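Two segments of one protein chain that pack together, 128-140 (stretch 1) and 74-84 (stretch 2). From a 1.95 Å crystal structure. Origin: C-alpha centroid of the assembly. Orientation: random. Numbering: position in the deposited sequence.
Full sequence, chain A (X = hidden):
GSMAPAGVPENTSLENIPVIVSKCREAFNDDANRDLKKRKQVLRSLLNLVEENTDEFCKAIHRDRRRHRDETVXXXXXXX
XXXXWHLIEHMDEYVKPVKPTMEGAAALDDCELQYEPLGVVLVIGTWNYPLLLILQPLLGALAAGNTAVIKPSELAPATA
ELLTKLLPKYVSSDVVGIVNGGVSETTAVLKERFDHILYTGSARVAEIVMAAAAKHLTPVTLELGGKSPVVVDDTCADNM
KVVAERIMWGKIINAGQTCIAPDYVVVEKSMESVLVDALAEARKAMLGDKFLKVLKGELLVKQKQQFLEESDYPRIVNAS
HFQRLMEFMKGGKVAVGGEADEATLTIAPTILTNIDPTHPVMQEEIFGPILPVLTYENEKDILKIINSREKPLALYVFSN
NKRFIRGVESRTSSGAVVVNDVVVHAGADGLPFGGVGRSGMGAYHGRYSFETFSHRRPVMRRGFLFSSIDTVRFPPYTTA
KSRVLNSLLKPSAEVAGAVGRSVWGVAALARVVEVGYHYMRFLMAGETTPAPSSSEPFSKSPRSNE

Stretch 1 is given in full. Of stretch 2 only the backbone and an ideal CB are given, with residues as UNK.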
# COMPACT_ATOMS: atom_id res chain seq x y z
N ASN A 128 17.90 -7.98 -15.02
CA ASN A 128 19.23 -7.95 -14.38
C ASN A 128 19.49 -9.14 -13.44
O ASN A 128 20.61 -9.65 -13.40
CB ASN A 128 19.49 -6.59 -13.69
CG ASN A 128 18.59 -6.35 -12.49
OD1 ASN A 128 17.45 -6.80 -12.45
ND2 ASN A 128 19.11 -5.62 -11.51
N TYR A 129 18.47 -9.56 -12.70
CA TYR A 129 18.48 -10.82 -11.96
C TYR A 129 17.19 -11.54 -12.33
O TYR A 129 16.20 -11.48 -11.59
CB TYR A 129 18.62 -10.59 -10.46
CG TYR A 129 19.92 -9.92 -10.10
CD1 TYR A 129 21.08 -10.67 -9.85
CD2 TYR A 129 20.02 -8.54 -10.05
CE1 TYR A 129 22.28 -10.06 -9.55
CE2 TYR A 129 21.22 -7.91 -9.74
CZ TYR A 129 22.35 -8.67 -9.49
OH TYR A 129 23.53 -8.03 -9.19
N PRO A 130 17.18 -12.18 -13.52
CA PRO A 130 15.93 -12.58 -14.15
C PRO A 130 15.21 -13.78 -13.53
O PRO A 130 14.03 -13.97 -13.82
CB PRO A 130 16.35 -12.89 -15.59
CG PRO A 130 17.77 -13.33 -15.47
CD PRO A 130 18.35 -12.56 -14.33
N LEU A 131 15.89 -14.57 -12.70
CA LEU A 131 15.25 -15.66 -11.97
C LEU A 131 14.75 -15.18 -10.61
O LEU A 131 13.58 -15.38 -10.27
CB LEU A 131 16.20 -16.85 -11.81
CG LEU A 131 15.57 -18.16 -11.32
CD1 LEU A 131 14.53 -18.67 -12.32
CD2 LEU A 131 16.64 -19.21 -11.05
N LEU A 132 15.63 -14.54 -9.85
CA LEU A 132 15.29 -14.01 -8.52
C LEU A 132 14.08 -13.09 -8.55
O LEU A 132 13.13 -13.26 -7.78
CB LEU A 132 16.47 -13.25 -7.92
CG LEU A 132 16.30 -12.68 -6.51
CD1 LEU A 132 16.26 -13.80 -5.49
CD2 LEU A 132 17.41 -11.68 -6.19
N LEU A 133 14.10 -12.11 -9.46
CA LEU A 133 13.11 -11.04 -9.45
C LEU A 133 11.80 -11.37 -10.18
O LEU A 133 10.92 -10.52 -10.27
CB LEU A 133 13.74 -9.74 -9.97
CG LEU A 133 14.96 -9.28 -9.16
CD1 LEU A 133 15.55 -8.01 -9.75
CD2 LEU A 133 14.62 -9.07 -7.68
N ILE A 134 11.68 -12.60 -10.69
CA ILE A 134 10.39 -13.15 -11.11
C ILE A 134 9.88 -14.20 -10.10
O ILE A 134 8.70 -14.16 -9.72
CB ILE A 134 10.45 -13.69 -12.58
CG1 ILE A 134 9.05 -13.77 -13.19
CG2 ILE A 134 11.16 -15.03 -12.69
CD1 ILE A 134 8.54 -12.47 -13.75
N LEU A 135 10.75 -15.10 -9.62
CA LEU A 135 10.33 -16.16 -8.69
C LEU A 135 10.14 -15.71 -7.24
O LEU A 135 9.23 -16.21 -6.57
CB LEU A 135 11.28 -17.36 -8.73
CG LEU A 135 11.31 -18.23 -10.00
CD1 LEU A 135 12.13 -19.49 -9.74
CD2 LEU A 135 9.91 -18.60 -10.46
N GLN A 136 10.97 -14.79 -6.75
CA GLN A 136 10.85 -14.36 -5.34
C GLN A 136 9.48 -13.74 -5.03
O GLN A 136 8.85 -14.13 -4.05
CB GLN A 136 12.01 -13.46 -4.89
CG GLN A 136 12.02 -13.18 -3.39
CD GLN A 136 13.33 -12.63 -2.88
OE1 GLN A 136 14.07 -11.95 -3.59
NE2 GLN A 136 13.59 -12.83 -1.60
N PRO A 137 8.99 -12.80 -5.88
CA PRO A 137 7.61 -12.30 -5.70
C PRO A 137 6.54 -13.39 -5.85
O PRO A 137 5.60 -13.43 -5.07
CB PRO A 137 7.46 -11.25 -6.81
CG PRO A 137 8.84 -10.87 -7.19
CD PRO A 137 9.68 -12.09 -6.97
N LEU A 138 6.70 -14.25 -6.86
CA LEU A 138 5.76 -15.35 -7.11
C LEU A 138 5.60 -16.26 -5.88
O LEU A 138 4.48 -16.58 -5.50
CB LEU A 138 6.20 -16.18 -8.32
CG LEU A 138 5.33 -17.38 -8.69
CD1 LEU A 138 3.91 -16.93 -9.04
CD2 LEU A 138 5.96 -18.16 -9.83
N LEU A 139 6.72 -16.67 -5.28
CA LEU A 139 6.69 -17.53 -4.09
C LEU A 139 5.82 -16.92 -2.99
O LEU A 139 4.98 -17.61 -2.40
CB LEU A 139 8.10 -17.77 -3.56
CG LEU A 139 9.01 -18.65 -4.42
CD1 LEU A 139 10.45 -18.52 -3.97
CD2 LEU A 139 8.54 -20.10 -4.37
N GLY A 140 6.01 -15.63 -2.75
CA GLY A 140 5.20 -14.88 -1.79
C GLY A 140 3.71 -14.84 -2.12
O GLY A 140 2.88 -15.04 -1.25
N UNK A 74 25.18 -17.21 -5.51
CA UNK A 74 25.15 -16.29 -4.36
C UNK A 74 23.98 -15.30 -4.45
O UNK A 74 23.30 -15.06 -3.45
CB UNK A 74 26.47 -15.52 -4.27
N UNK A 75 23.74 -14.75 -5.64
CA UNK A 75 22.78 -13.65 -5.81
C UNK A 75 21.34 -14.09 -6.10
O UNK A 75 20.41 -13.35 -5.78
CB UNK A 75 23.25 -12.74 -6.95
N UNK A 76 21.16 -15.27 -6.70
CA UNK A 76 19.82 -15.73 -7.13
C UNK A 76 19.40 -17.08 -6.56
O UNK A 76 18.34 -17.17 -5.94
CB UNK A 76 19.78 -15.81 -8.66
N UNK A 77 20.23 -18.11 -6.73
CA UNK A 77 19.83 -19.49 -6.39
C UNK A 77 19.65 -19.66 -4.88
O UNK A 77 18.60 -20.12 -4.44
CB UNK A 77 20.87 -20.49 -6.90
N UNK A 78 20.66 -19.29 -4.11
CA UNK A 78 20.61 -19.43 -2.65
C UNK A 78 19.52 -18.58 -1.97
O UNK A 78 18.81 -19.08 -1.10
CB UNK A 78 21.97 -19.06 -2.06
N UNK A 79 19.38 -17.29 -2.36
CA UNK A 79 18.25 -16.49 -1.84
C UNK A 79 16.87 -17.07 -2.15
O UNK A 79 15.98 -17.01 -1.30
CB UNK A 79 18.32 -15.07 -2.41
N UNK A 80 16.69 -17.62 -3.35
CA UNK A 80 15.43 -18.29 -3.71
C UNK A 80 15.17 -19.53 -2.85
O UNK A 80 14.05 -19.73 -2.39
CB UNK A 80 15.45 -18.69 -5.19
N UNK A 81 16.20 -20.35 -2.65
CA UNK A 81 16.09 -21.54 -1.79
C UNK A 81 15.70 -21.15 -0.37
O UNK A 81 14.78 -21.75 0.21
CB UNK A 81 17.41 -22.32 -1.77
N UNK A 82 16.37 -20.15 0.18
CA UNK A 82 16.07 -19.64 1.53
C UNK A 82 14.66 -19.07 1.63
O UNK A 82 14.00 -19.24 2.65
CB UNK A 82 17.08 -18.56 1.92
N UNK A 83 14.21 -18.39 0.57
CA UNK A 83 12.85 -17.83 0.52
C UNK A 83 11.78 -18.93 0.58
O UNK A 83 10.82 -18.80 1.33
CB UNK A 83 12.67 -17.00 -0.75
N UNK A 84 11.96 -19.99 -0.19
CA UNK A 84 11.00 -21.11 -0.18
C UNK A 84 10.96 -21.76 1.20
O UNK A 84 9.88 -21.99 1.75
CB UNK A 84 11.37 -22.15 -1.24

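Stretch 2 is helical throughout and runs nearly parallel to the helix of stretch 1, at an angle of 10° between their directions and 10.0 Å at closest approach of the axes.

Position 74 has no atom of stretch 1 within reach of its ideal CB. Stretch 1 sets no preference here. The residue is Val-74.

Position 75 points toward stretch 1, and its ideal CB lies 3.9 Å from CE1 of Tyr-129. An apolar side chain would suit the ring, whether branched, long or small. The residue is Met-75. Its CB lies 3.8 Å from Tyr-129 CE1, and all three chi angles are m. Its backbone O is also 3.5 Å from Leu-132 CD2.

Position 76 also points toward stretch 1. Its ideal CB is 4.2 Å from Leu-132 CB and 4.9 Å from Leu-131 CB. The N atoms of Leu-131 and Leu-132 have no acceptor within their own stretch. A side chain with an acceptor and enough length to reach them would suit: Glu or Gln, perhaps Asp. The residue is Glu-76. Its OE1 accepts from both amides, 2.9 Å from Leu-131 N and 2.8 Å from Leu-132 N. The second bond is almost straight at 175°; the first is more bent at 137°. Glu-76 CG lies at the edge of the Tyr-129 ring.

Position 77 points away, with nothing of stretch 1 within 5.5 Å of its ideal CB. Only a longer side chain could turn back. The residue is Ile-77, whose CD1 does so and lies 3.9 Å from Leu-131 CD2.

Position 78 is out of reach, so stretch 1 leaves the choice open. The residue is Leu-78.

Position 79 points toward Leu-132, whose CD1 is 3.9 Å from the ideal CB. A compact apolar residue would fit. The backbone N has no bond to the turn before and phi is -59°, so proline is allowed. The residue is Pro-79, at a kink. Its CB touches Leu-132 CD1 at 3.9 Å.

Position 80 points sideways, but the leucines of stretch 1 line a hollow nearby. Leu, Met or Ile could enter it. The residue is Leu-80, a knob among Leu-132, Leu-135, Gln-136 and Leu-139. Its CD2 is 3.7 Å from Leu-135 CB, and its CD1 is 3.7 Å from Leu-131 CG.

Positions 81 and 82 have no contact with stretch 1, and many residues would do. They are Arg-81 and Asn-82.

Position 83 points toward stretch 1. Its ideal CB is 4.4 Å from Gln-136 NE2, a donor, and 4.2 Å from Leu-139 CD1. An acceptor such as Glu or Gln would suit. The residue is Glu-83. Its OE1 accepts from Gln-136 NE2 at 3.1 Å. A water donates to both Glu-83 OE2 and Gln-136 O.

Position 84 points sideways, and its ideal CB is 4.6 Å from Leu-139 CD1. A modest apolar side chain would suit. The residue is Val-84, with CG2 3.5 Å from Leu-139 CD1.

Stretch 2 74-84: VMEILPLRNEV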
# COMPACT_ATOMS: atom_id res chain seq x y z
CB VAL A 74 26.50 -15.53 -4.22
CG1 VAL A 74 26.42 -14.38 -3.21
CG2 VAL A 74 27.61 -16.49 -3.82
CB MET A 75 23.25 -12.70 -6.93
CG MET A 75 24.60 -12.03 -6.67
SD MET A 75 24.68 -11.03 -5.18
CE MET A 75 23.45 -9.77 -5.53
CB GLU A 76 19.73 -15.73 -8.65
CG GLU A 76 19.93 -14.35 -9.27
CD GLU A 76 19.44 -14.26 -10.71
OE1 GLU A 76 18.21 -14.26 -10.94
OE2 GLU A 76 20.30 -14.18 -11.60
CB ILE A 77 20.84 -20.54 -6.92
CG1 ILE A 77 21.01 -20.45 -8.45
CG2 ILE A 77 20.41 -21.96 -6.50
CD1 ILE A 77 19.75 -20.71 -9.26
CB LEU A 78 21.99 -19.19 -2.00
CG LEU A 78 23.07 -20.24 -2.25
CD1 LEU A 78 24.39 -19.78 -1.65
CD2 LEU A 78 22.68 -21.61 -1.71
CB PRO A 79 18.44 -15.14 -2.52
CG PRO A 79 19.90 -15.03 -2.71
CD PRO A 79 20.37 -16.43 -3.04
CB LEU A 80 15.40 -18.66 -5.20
CG LEU A 80 15.13 -17.50 -6.16
CD1 LEU A 80 15.29 -17.98 -7.59
CD2 LEU A 80 13.75 -16.90 -5.95
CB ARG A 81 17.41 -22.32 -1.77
CG ARG A 81 17.31 -23.68 -1.10
CD ARG A 81 18.66 -24.35 -1.00
NE ARG A 81 19.45 -23.77 0.09
CZ ARG A 81 20.74 -24.00 0.31
NH1 ARG A 81 21.45 -24.80 -0.50
NH2 ARG A 81 21.35 -23.42 1.34
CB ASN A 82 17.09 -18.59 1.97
CG ASN A 82 18.50 -19.16 2.13
OD1 ASN A 82 18.68 -20.37 2.31
ND2 ASN A 82 19.50 -18.29 2.05
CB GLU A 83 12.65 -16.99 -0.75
CG GLU A 83 11.36 -16.18 -0.79
CD GLU A 83 11.35 -14.99 0.16
OE1 GLU A 83 12.42 -14.61 0.69
OE2 GLU A 83 10.26 -14.40 0.35
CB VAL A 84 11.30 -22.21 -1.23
CG1 VAL A 84 10.29 -23.34 -1.09
CG2 VAL A 84 11.25 -21.66 -2.64
O HOH W 1 8.50 -13.77 -1.51
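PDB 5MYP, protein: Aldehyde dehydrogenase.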